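PDB 6D21: FERM, RhoGEF and pleckstrin domain protein 2 from Danio rerio, which probably activates RAC1 as a guanine nucleotide exchange factor in semaphorin signalling and actin remodelling, and is represented here by its FERM domain, the region concerned with membrane targeting. Local coordinates for residues L47-L52 with V66-R71; P86-L91 with Y98-Q103; E181-R184 with M188-V191; F193-D198 with K203-V208. All coordinates share one frame; numbering follows the deposited sequence.

Contact 1 (L47-L52 with V66-R71); sequences LEFQNL and VKQVRR
Phe49 presents its ring to Val69, the central meeting of a strand and a loop in the ubiquitin-like N-terminal lobe of the FERM domain. The phenylalanine sits near the end of strand 45-50, whose backbone is paired on its two edges with strands 56-58 and 76-81. The partner loop runs between those same two strands, and a methyl group of its Val69 covers the ring. Val69 CG2 stands 3.6 Å from the ring centroid and only 9° off the ring normal, a CH-pi contact over the centre of the face. Phe49 CG lies between its own backbone N and carbonyl carbon (chi1 64°), which brings the ring up toward the loop, while the branch of Val69 that reaches it is the one anti to its own carbonyl carbon. A polar atom also approaches obliquely, with Gln68 O 3.6 Å from Phe49 CZ. The side chain of Gln68 is anchored elsewhere, its NE2 bonding to Asp60 O. The ring of Phe49 is packed further by Val57 and Thr75. Past Gln50, where the strand ends, and Asn51 in the loop beyond it, the contact reaches the protein surface. There Leu52 and Arg70 cross nearly at right angles, and the arginine chain, extended as far as CD, bends at chi3 (-62°). Leu52 CD1 thus meets the guanidinium obliquely, lying 3.8 Å from Arg70 CZ.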
# COMPACT_ATOMS: atom_id res chain seq x y z
N LEU A 47 -2.27 10.35 -0.46
CA LEU A 47 -3.71 10.27 -0.58
C LEU A 47 -4.07 9.71 -1.95
O LEU A 47 -3.49 10.12 -2.95
CB LEU A 47 -4.35 11.65 -0.39
CG LEU A 47 -4.29 12.29 0.99
CD1 LEU A 47 -4.88 13.70 0.94
CD2 LEU A 47 -5.05 11.42 2.00
N GLU A 48 -5.02 8.78 -2.00
CA GLU A 48 -5.60 8.41 -3.27
C GLU A 48 -7.09 8.76 -3.29
O GLU A 48 -7.71 8.92 -2.25
CB GLU A 48 -5.40 6.92 -3.58
CG GLU A 48 -5.06 6.04 -2.43
CD GLU A 48 -4.72 4.62 -2.86
OE1 GLU A 48 -4.36 4.41 -4.05
OE2 GLU A 48 -4.87 3.71 -2.02
N PHE A 49 -7.65 8.87 -4.49
CA PHE A 49 -9.07 9.14 -4.65
C PHE A 49 -9.66 8.17 -5.66
O PHE A 49 -8.93 7.54 -6.42
CB PHE A 49 -9.30 10.59 -5.08
CG PHE A 49 -8.74 10.92 -6.43
CD1 PHE A 49 -7.43 11.37 -6.56
CD2 PHE A 49 -9.52 10.77 -7.57
CE1 PHE A 49 -6.91 11.68 -7.81
CE2 PHE A 49 -9.01 11.07 -8.83
CZ PHE A 49 -7.70 11.52 -8.95
N GLN A 50 -10.98 8.05 -5.66
CA GLN A 50 -11.66 7.16 -6.59
C GLN A 50 -12.11 7.93 -7.81
O GLN A 50 -12.86 8.90 -7.68
CB GLN A 50 -12.87 6.49 -5.93
CG GLN A 50 -12.66 5.04 -5.60
CD GLN A 50 -13.91 4.35 -5.09
OE1 GLN A 50 -14.80 4.98 -4.53
NE2 GLN A 50 -13.96 3.04 -5.27
N ASN A 51 -11.64 7.53 -8.99
CA ASN A 51 -12.10 8.18 -10.22
C ASN A 51 -13.51 7.70 -10.58
O ASN A 51 -14.12 6.96 -9.81
CB ASN A 51 -11.12 7.96 -11.39
CG ASN A 51 -11.00 6.48 -11.82
OD1 ASN A 51 -11.78 5.62 -11.41
ND2 ASN A 51 -10.03 6.22 -12.69
N LEU A 52 -14.06 8.12 -11.71
CA LEU A 52 -15.46 7.80 -11.97
C LEU A 52 -15.66 6.33 -12.39
O LEU A 52 -16.80 5.83 -12.35
CB LEU A 52 -16.07 8.76 -13.01
CG LEU A 52 -17.05 9.73 -12.35
CD1 LEU A 52 -17.67 10.66 -13.34
CD2 LEU A 52 -18.13 8.97 -11.60
N VAL A 66 -8.76 20.51 -8.10
CA VAL A 66 -9.87 20.65 -9.06
C VAL A 66 -9.49 20.24 -10.48
O VAL A 66 -10.36 19.98 -11.31
CB VAL A 66 -10.45 22.10 -9.10
CG1 VAL A 66 -11.31 22.39 -7.87
CG2 VAL A 66 -9.35 23.16 -9.28
N LYS A 67 -8.20 20.20 -10.76
CA LYS A 67 -7.71 19.73 -12.05
C LYS A 67 -7.51 18.21 -12.10
O LYS A 67 -7.18 17.66 -13.14
CB LYS A 67 -6.39 20.43 -12.40
CG LYS A 67 -6.52 21.85 -12.92
CD LYS A 67 -5.29 22.28 -13.72
CE LYS A 67 -5.56 23.53 -14.54
NZ LYS A 67 -4.42 23.87 -15.45
N GLN A 68 -7.69 17.52 -10.97
CA GLN A 68 -7.46 16.08 -10.93
C GLN A 68 -8.74 15.28 -10.75
O GLN A 68 -8.82 14.12 -11.15
CB GLN A 68 -6.49 15.73 -9.80
CG GLN A 68 -5.18 16.50 -9.82
CD GLN A 68 -4.24 16.06 -8.71
OE1 GLN A 68 -3.91 14.88 -8.59
NE2 GLN A 68 -3.81 17.01 -7.89
N VAL A 69 -9.74 15.92 -10.15
CA VAL A 69 -11.00 15.27 -9.79
C VAL A 69 -12.20 16.09 -10.23
O VAL A 69 -12.21 17.31 -10.08
CB VAL A 69 -11.08 15.02 -8.28
CG1 VAL A 69 -12.21 14.07 -7.97
CG2 VAL A 69 -9.76 14.47 -7.74
N ARG A 70 -13.23 15.43 -10.75
CA ARG A 70 -14.38 16.14 -11.32
C ARG A 70 -15.29 16.82 -10.29
O ARG A 70 -15.56 18.01 -10.38
CB ARG A 70 -15.22 15.18 -12.16
CG ARG A 70 -16.58 15.73 -12.53
CD ARG A 70 -17.35 14.77 -13.42
NE ARG A 70 -16.65 14.54 -14.67
CZ ARG A 70 -17.04 13.69 -15.61
NH1 ARG A 70 -18.15 12.98 -15.43
NH2 ARG A 70 -16.34 13.56 -16.72
N ARG A 71 -15.79 16.03 -9.35
CA ARG A 71 -16.62 16.53 -8.25
C ARG A 71 -15.88 16.33 -6.94
O ARG A 71 -16.10 15.33 -6.27
CB ARG A 71 -17.97 15.80 -8.19
CG ARG A 71 -18.85 15.95 -9.41
CD ARG A 71 -19.29 17.38 -9.58
NE ARG A 71 -20.60 17.45 -10.22
CZ ARG A 71 -21.00 18.48 -10.95
NH1 ARG A 71 -20.18 19.50 -11.14
NH2 ARG A 71 -22.21 18.48 -11.50

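Contact 2 (P86-L91 with Y98-Q103); sequences PDPGQL and YLFSLQ
Phe100 receives Pro88 over one face of its ring and Leu91 obliquely from the same side of the ring plane, so that a single aromatic of helix 94-110 holds the connection that leads into that helix. Pro88 CB lies 4.2 Å from the ring centroid, 27° off the normal, a CH-pi contact displaced toward the CG-CD2 side, where Pro88 CB and Phe100 CD2 are 3.8 Å apart. Leu91 reaches another part of the ring, crossing the phenylalanine at about a right angle, and its CD1 is 3.5 Å from Phe100 CE1. Leu91 CG is anti to its carbonyl carbon (chi1 -65°), which carries this methyl to the ring. One shell out, the short 3-10 turn at 88-90 sets the spacing of the two aliphatic residues, with Leu91 N bonded to Pro88 O. Asp87 braces the turn: its OD2 takes a bond from Gln90 NE2 (3.0 Å), almost in the plane of the glutamine amide, and its OD1 takes a weak one from Gly89 N. Farther out, the ring of Phe45 meets Phe100 at about 70°, and Leu180 of helix 172-183 touches both Pro88 and Phe100. The central FERM lobe thereby meets the N-terminal one here. Since every touching atom across this buried contact is carbon, its grip depends on shape and dispersion, while the bonds of Asp87 and Leu91 N brace the turn that presents Pro88 and Leu91.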
# COMPACT_ATOMS: atom_id res chain seq x y z
N PRO A 86 11.76 -1.27 4.31
CA PRO A 86 12.05 -2.68 4.52
C PRO A 86 11.55 -3.20 5.88
O PRO A 86 11.18 -4.36 5.96
CB PRO A 86 13.58 -2.75 4.42
CG PRO A 86 14.05 -1.37 4.46
CD PRO A 86 12.96 -0.51 3.92
N ASP A 87 11.51 -2.36 6.91
CA ASP A 87 11.03 -2.83 8.21
C ASP A 87 10.27 -1.76 8.97
O ASP A 87 10.85 -1.01 9.76
CB ASP A 87 12.22 -3.36 9.05
CG ASP A 87 11.78 -3.89 10.41
OD1 ASP A 87 10.55 -3.97 10.67
OD2 ASP A 87 12.66 -4.23 11.23
N PRO A 88 8.95 -1.71 8.78
CA PRO A 88 8.10 -0.71 9.42
C PRO A 88 8.12 -0.82 10.95
O PRO A 88 7.80 0.15 11.65
CB PRO A 88 6.70 -0.98 8.85
CG PRO A 88 6.79 -2.25 8.10
CD PRO A 88 8.22 -2.50 7.76
N GLY A 89 8.50 -2.00 11.45
CA GLY A 89 8.70 -2.21 12.87
C GLY A 89 9.78 -1.29 13.42
O GLY A 89 9.84 -1.05 14.62
N GLN A 90 10.63 -0.75 12.54
CA GLN A 90 11.69 0.15 13.00
C GLN A 90 11.32 1.61 12.88
O GLN A 90 12.13 2.48 13.14
CB GLN A 90 12.98 -0.12 12.25
CG GLN A 90 13.63 -1.40 12.70
CD GLN A 90 15.00 -1.56 12.17
OE1 GLN A 90 15.91 -0.80 12.53
NE2 GLN A 90 15.19 -2.55 11.30
N LEU A 91 10.09 1.89 12.48
CA LEU A 91 9.63 3.27 12.52
C LEU A 91 9.55 3.72 13.97
O LEU A 91 9.18 2.92 14.85
CB LEU A 91 8.28 3.40 11.82
CG LEU A 91 8.38 3.08 10.33
CD1 LEU A 91 6.99 2.95 9.70
CD2 LEU A 91 9.20 4.17 9.63
N TYR A 98 1.18 1.91 14.06
CA TYR A 98 -0.25 1.65 14.08
C TYR A 98 -0.87 1.81 12.68
O TYR A 98 -1.59 0.93 12.20
CB TYR A 98 -0.93 2.59 15.08
CG TYR A 98 -2.45 2.56 15.06
CD1 TYR A 98 -3.15 1.36 15.22
CD2 TYR A 98 -3.19 3.74 14.94
CE1 TYR A 98 -4.55 1.33 15.23
CE2 TYR A 98 -4.60 3.72 14.95
CZ TYR A 98 -5.27 2.52 15.10
OH TYR A 98 -6.66 2.51 15.10
N LEU A 99 -0.53 2.92 12.02
CA LEU A 99 -1.04 3.17 10.68
C LEU A 99 -0.57 2.11 9.72
O LEU A 99 -1.35 1.66 8.87
CB LEU A 99 -0.62 4.56 10.18
CG LEU A 99 -1.31 5.77 10.83
CD1 LEU A 99 -1.02 7.05 10.05
CD2 LEU A 99 -2.82 5.57 10.94
N PHE A 100 0.69 1.69 9.84
CA PHE A 100 1.14 0.60 8.97
C PHE A 100 0.40 -0.70 9.24
O PHE A 100 0.05 -1.41 8.30
CB PHE A 100 2.66 0.38 9.10
CG PHE A 100 3.44 1.14 8.08
CD1 PHE A 100 3.76 2.46 8.30
CD2 PHE A 100 3.80 0.54 6.88
CE1 PHE A 100 4.46 3.21 7.34
CE2 PHE A 100 4.52 1.27 5.92
CZ PHE A 100 4.84 2.61 6.15
N SER A 101 0.12 -1.03 10.50
CA SER A 101 -0.67 -2.23 10.77
C SER A 101 -2.10 -2.13 10.17
O SER A 101 -2.66 -3.12 9.71
CB SER A 101 -0.73 -2.53 12.28
OG SER A 101 -1.57 -1.64 12.98
N LEU A 102 -2.66 -0.93 10.15
CA LEU A 102 -3.96 -0.71 9.50
C LEU A 102 -3.87 -0.81 7.99
O LEU A 102 -4.83 -1.19 7.34
CB LEU A 102 -4.53 0.67 9.86
CG LEU A 102 -4.94 0.88 11.32
CD1 LEU A 102 -5.35 2.33 11.54
CD2 LEU A 102 -6.05 -0.08 11.70
N GLN A 103 -2.72 -0.46 7.43
CA GLN A 103 -2.53 -0.65 5.98
C GLN A 103 -2.51 -2.15 5.64
O GLN A 103 -3.08 -2.60 4.64
CB GLN A 103 -1.23 0.01 5.52
CG GLN A 103 -0.92 -0.18 4.02
CD GLN A 103 -1.88 0.61 3.16
OE1 GLN A 103 -1.98 1.83 3.28
NE2 GLN A 103 -2.61 -0.08 2.31

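Contact 3 (E181-R184 with M188-V191); sequences EIAR and MFGV
Arg184 and Phe189 bring their CA atoms to 5.9 Å as the chain leaves helix 172-183 and doubles back through a type II beta turn from Met188 to Val191, closed by Val191 N bonding to Met188 O and passing Gly190 at a positive phi of 76°. Phe189 occupies the first corner of that turn, ahead of Gly190, and its ring is laid against Ala183 and Arg184. With chi1 at 173°, CG points away from the backbone N, which swings the ring back over these two residues. Arg184 CA sits over one face, 4.0 Å from the ring centroid and shifted toward the rim, a CH-pi contact made by the backbone carbon instead of the long side chain. Beside it, Ala183 CB touches Phe189 CD1 at 4.0 Å, and Ala183 O lies close to Phe189 CB at 3.1 Å. The arginine leads the other way and folds over the helix to Glu181, where NE (2.9 Å) and NH1 (3.2 Å) both grip Glu181 OE2 from the side, nearly in the guanidinium plane. This salt bridge probably fixes the rotation of the guanidinium group. Phe84 meets the Phe189 ring edge-to-face, and Ile104 of helix 94-110 also packs on it. With an alanine at Phe189, the CH-pi cover over Arg184 would be gone and a gap would probably open between the turn and residues 183-184. Such a turn, pinned by an aromatic to the helix just traversed, forms part of the linker from the helical central FERM lobe to the PH-like C-terminal one.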
# COMPACT_ATOMS: atom_id res chain seq x y z
N GLU A 181 6.02 -7.33 11.97
CA GLU A 181 7.11 -8.30 11.87
C GLU A 181 6.73 -9.50 10.99
O GLU A 181 7.57 -10.00 10.23
CB GLU A 181 7.54 -8.78 13.26
CG GLU A 181 8.54 -7.84 13.90
CD GLU A 181 9.58 -7.36 12.90
OE1 GLU A 181 9.66 -6.12 12.68
OE2 GLU A 181 10.31 -8.21 12.33
N ILE A 182 5.48 -9.95 11.11
CA ILE A 182 5.00 -11.07 10.29
C ILE A 182 4.92 -10.62 8.83
O ILE A 182 5.46 -11.27 7.92
CB ILE A 182 3.62 -11.58 10.75
CG1 ILE A 182 3.73 -12.24 12.13
CG2 ILE A 182 3.04 -12.57 9.75
CD1 ILE A 182 2.40 -12.41 12.81
N ALA A 183 4.26 -9.48 8.62
CA ALA A 183 3.93 -9.06 7.28
C ALA A 183 5.17 -8.69 6.47
O ALA A 183 5.24 -8.95 5.27
CB ALA A 183 2.95 -7.89 7.32
N ARG A 184 6.15 -8.07 7.11
CA ARG A 184 7.31 -7.60 6.37
C ARG A 184 8.10 -8.76 5.78
O ARG A 184 8.95 -8.56 4.92
CB ARG A 184 8.22 -6.75 7.25
CG ARG A 184 9.02 -7.55 8.26
CD ARG A 184 10.31 -6.83 8.59
NE ARG A 184 11.06 -7.54 9.61
CZ ARG A 184 12.12 -8.30 9.37
NH1 ARG A 184 12.73 -8.90 10.38
NH2 ARG A 184 12.57 -8.45 8.13
N MET A 188 4.46 -10.76 -0.75
CA MET A 188 3.53 -9.78 -1.29
C MET A 188 3.39 -8.48 -0.47
O MET A 188 2.58 -7.62 -0.81
CB MET A 188 2.14 -10.42 -1.44
CG MET A 188 2.13 -11.50 -2.50
SD MET A 188 2.39 -10.73 -4.12
CE MET A 188 0.78 -9.97 -4.36
N PHE A 189 4.14 -8.36 0.62
CA PHE A 189 4.08 -7.17 1.46
C PHE A 189 4.50 -5.93 0.68
O PHE A 189 5.60 -5.89 0.13
CB PHE A 189 4.96 -7.32 2.69
CG PHE A 189 5.08 -6.06 3.53
CD1 PHE A 189 3.99 -5.56 4.23
CD2 PHE A 189 6.28 -5.37 3.60
CE1 PHE A 189 4.11 -4.40 4.99
CE2 PHE A 189 6.41 -4.21 4.37
CZ PHE A 189 5.32 -3.74 5.06
N GLY A 190 3.63 -4.92 0.64
CA GLY A 190 3.94 -3.67 -0.04
C GLY A 190 3.84 -3.77 -1.56
O GLY A 190 4.08 -2.81 -2.28
N VAL A 191 3.47 -4.95 -2.06
CA VAL A 191 3.48 -5.16 -3.51
C VAL A 191 2.21 -4.58 -4.19
O VAL A 191 1.08 -4.82 -3.74
CB VAL A 191 3.62 -6.66 -3.84
CG1 VAL A 191 3.37 -6.92 -5.32
CG2 VAL A 191 5.00 -7.16 -3.43

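Contact 4 (F193-D198 with K203-V208); sequences FHPAAD and KINLAV
His194 and Leu206 form a hydrogen-bonded pair in the antiparallel hairpin that opens the PH-like C-terminal lobe of the FERM domain. Its two backbone bonds are of equal length, His194 N to Leu206 O and Leu206 N to His194 O each spanning 2.8 Å, the latter almost straight at 175°. Leu206 O also receives a weak bond from His194 ND1 (3.5 Å), lying in the plane of the imidazole at its edge. Two residues on, Ala196 N bonds to Ile204 O (2.9 Å) and Ile204 N returns to Ala196 O (2.7 Å). Between these pairs Pro195, which has no N-H to offer, occupies a non-hydrogen-bonded position opposite Asn205, and its CA donates a C-H contact to Ile204 O. The outward backbone groups are served by neighbouring strands: Asn205 pairs with Phe216, and Ala197 with Leu259. At the turn, Asp198 OD1 accepts from Thr202 N. On the face holding Pro195 and Asn205, the Phe193 ring stacks on the asparagine amide, their planes 10° apart, while Asn205 ND2 has a weak bond to Gly218 O. A serine in place of Phe193 would strip this cover from the amide, which would then probably be freer to turn. On the other face Ala196 CB meets Ile204 CD1 at 4.0 Å. Beside the stacked amide, Asn205 CB makes a CH-pi contact over the face of the Phe193 ring, 3.5 Å from Phe193 CD1.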
# COMPACT_ATOMS: atom_id res chain seq x y z
N PHE A 193 0.79 -4.54 -8.16
CA PHE A 193 1.04 -5.04 -9.51
C PHE A 193 0.68 -4.03 -10.58
O PHE A 193 -0.34 -3.35 -10.50
CB PHE A 193 0.26 -6.33 -9.76
CG PHE A 193 0.85 -7.55 -9.10
CD1 PHE A 193 2.17 -7.57 -8.68
CD2 PHE A 193 0.07 -8.69 -8.92
CE1 PHE A 193 2.70 -8.70 -8.09
CE2 PHE A 193 0.61 -9.81 -8.32
CZ PHE A 193 1.92 -9.82 -7.90
N HIS A 194 1.54 -3.95 -11.59
CA HIS A 194 1.25 -3.26 -12.83
C HIS A 194 1.39 -4.31 -13.93
O HIS A 194 2.50 -4.73 -14.22
CB HIS A 194 2.20 -2.07 -13.05
CG HIS A 194 2.16 -1.05 -11.95
ND1 HIS A 194 2.70 -1.27 -10.70
CD2 HIS A 194 1.63 0.20 -11.91
CE1 HIS A 194 2.51 -0.20 -9.94
NE2 HIS A 194 1.86 0.70 -10.66
N PRO A 195 0.27 -4.75 -14.53
CA PRO A 195 0.31 -5.84 -15.51
C PRO A 195 1.02 -5.43 -16.79
O PRO A 195 0.95 -4.26 -17.18
CB PRO A 195 -1.17 -6.13 -15.81
CG PRO A 195 -1.93 -5.46 -14.75
CD PRO A 195 -1.11 -4.27 -14.31
N ALA A 196 1.71 -6.39 -17.41
CA ALA A 196 2.42 -6.17 -18.66
C ALA A 196 2.77 -7.51 -19.31
O ALA A 196 2.56 -8.56 -18.71
CB ALA A 196 3.69 -5.36 -18.43
N ALA A 197 3.31 -7.45 -20.52
CA ALA A 197 3.79 -8.65 -21.19
C ALA A 197 5.25 -8.48 -21.58
O ALA A 197 5.71 -7.37 -21.84
CB ALA A 197 2.94 -8.95 -22.41
N ASP A 198 5.99 -9.59 -21.61
CA ASP A 198 7.38 -9.54 -22.07
C ASP A 198 7.45 -9.65 -23.59
O ASP A 198 6.42 -9.57 -24.28
CB ASP A 198 8.21 -10.65 -21.41
CG ASP A 198 7.66 -12.05 -21.66
OD1 ASP A 198 6.96 -12.29 -22.67
OD2 ASP A 198 7.95 -12.94 -20.83
N LYS A 203 2.37 -12.99 -19.98
CA LYS A 203 1.77 -12.07 -19.02
C LYS A 203 2.59 -12.02 -17.75
O LYS A 203 2.90 -13.05 -17.16
CB LYS A 203 0.33 -12.48 -18.71
CG LYS A 203 -0.73 -11.46 -19.10
CD LYS A 203 -0.65 -11.14 -20.58
CE LYS A 203 -2.01 -10.74 -21.12
NZ LYS A 203 -2.05 -10.83 -22.61
N ILE A 204 2.95 -10.82 -17.32
CA ILE A 204 3.67 -10.69 -16.06
C ILE A 204 3.19 -9.46 -15.30
O ILE A 204 2.39 -8.68 -15.80
CB ILE A 204 5.20 -10.61 -16.28
CG1 ILE A 204 5.55 -9.55 -17.32
CG2 ILE A 204 5.77 -11.98 -16.67
CD1 ILE A 204 5.85 -8.20 -16.73
N ASN A 205 3.67 -9.30 -14.07
CA ASN A 205 3.37 -8.11 -13.30
C ASN A 205 4.65 -7.41 -12.89
O ASN A 205 5.60 -8.06 -12.44
CB ASN A 205 2.54 -8.45 -12.06
CG ASN A 205 1.18 -9.01 -12.42
OD1 ASN A 205 0.30 -8.28 -12.86
ND2 ASN A 205 1.02 -10.32 -12.25
N LEU A 206 4.67 -6.09 -13.06
CA LEU A 206 5.79 -5.26 -12.62
C LEU A 206 5.44 -4.61 -11.29
O LEU A 206 4.28 -4.33 -11.01
CB LEU A 206 6.15 -4.17 -13.66
CG LEU A 206 6.60 -4.66 -15.03
CD1 LEU A 206 6.96 -3.50 -15.96
CD2 LEU A 206 7.79 -5.62 -14.87
N ALA A 207 6.46 -4.38 -10.48
CA ALA A 207 6.26 -3.70 -9.23
C ALA A 207 7.55 -2.99 -8.84
O ALA A 207 8.64 -3.34 -9.31
CB ALA A 207 5.82 -4.68 -8.13
N VAL A 208 7.42 -1.99 -7.98
CA VAL A 208 8.59 -1.26 -7.51
C VAL A 208 8.52 -1.23 -5.99
O VAL A 208 7.43 -1.17 -5.40
CB VAL A 208 8.66 0.17 -8.12
CG1 VAL A 208 7.42 1.01 -7.74
CG2 VAL A 208 9.98 0.86 -7.72

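In the fold
From the N terminus the four contacts follow in series, each closing its own loop before the next opens; none crosses another. Contact 1 closes the excursion through strand 56-58 in the ubiquitin-like lobe. Contact 2 folds the entry to the central lobe onto its first helix, about 27 Å away between centres and across the chain's centre. Contact 3 shuts the short loop leaving helix 172-183 and touches contact 2, Pro88 CG lying 3.7 Å from Phe189 CZ, so the start and finish of the helical lobe meet. Contact 4 closes the first hairpin of the PH-like lobe and reaches contact 3 through Met188 and Phe193, continuing the tie across the linker.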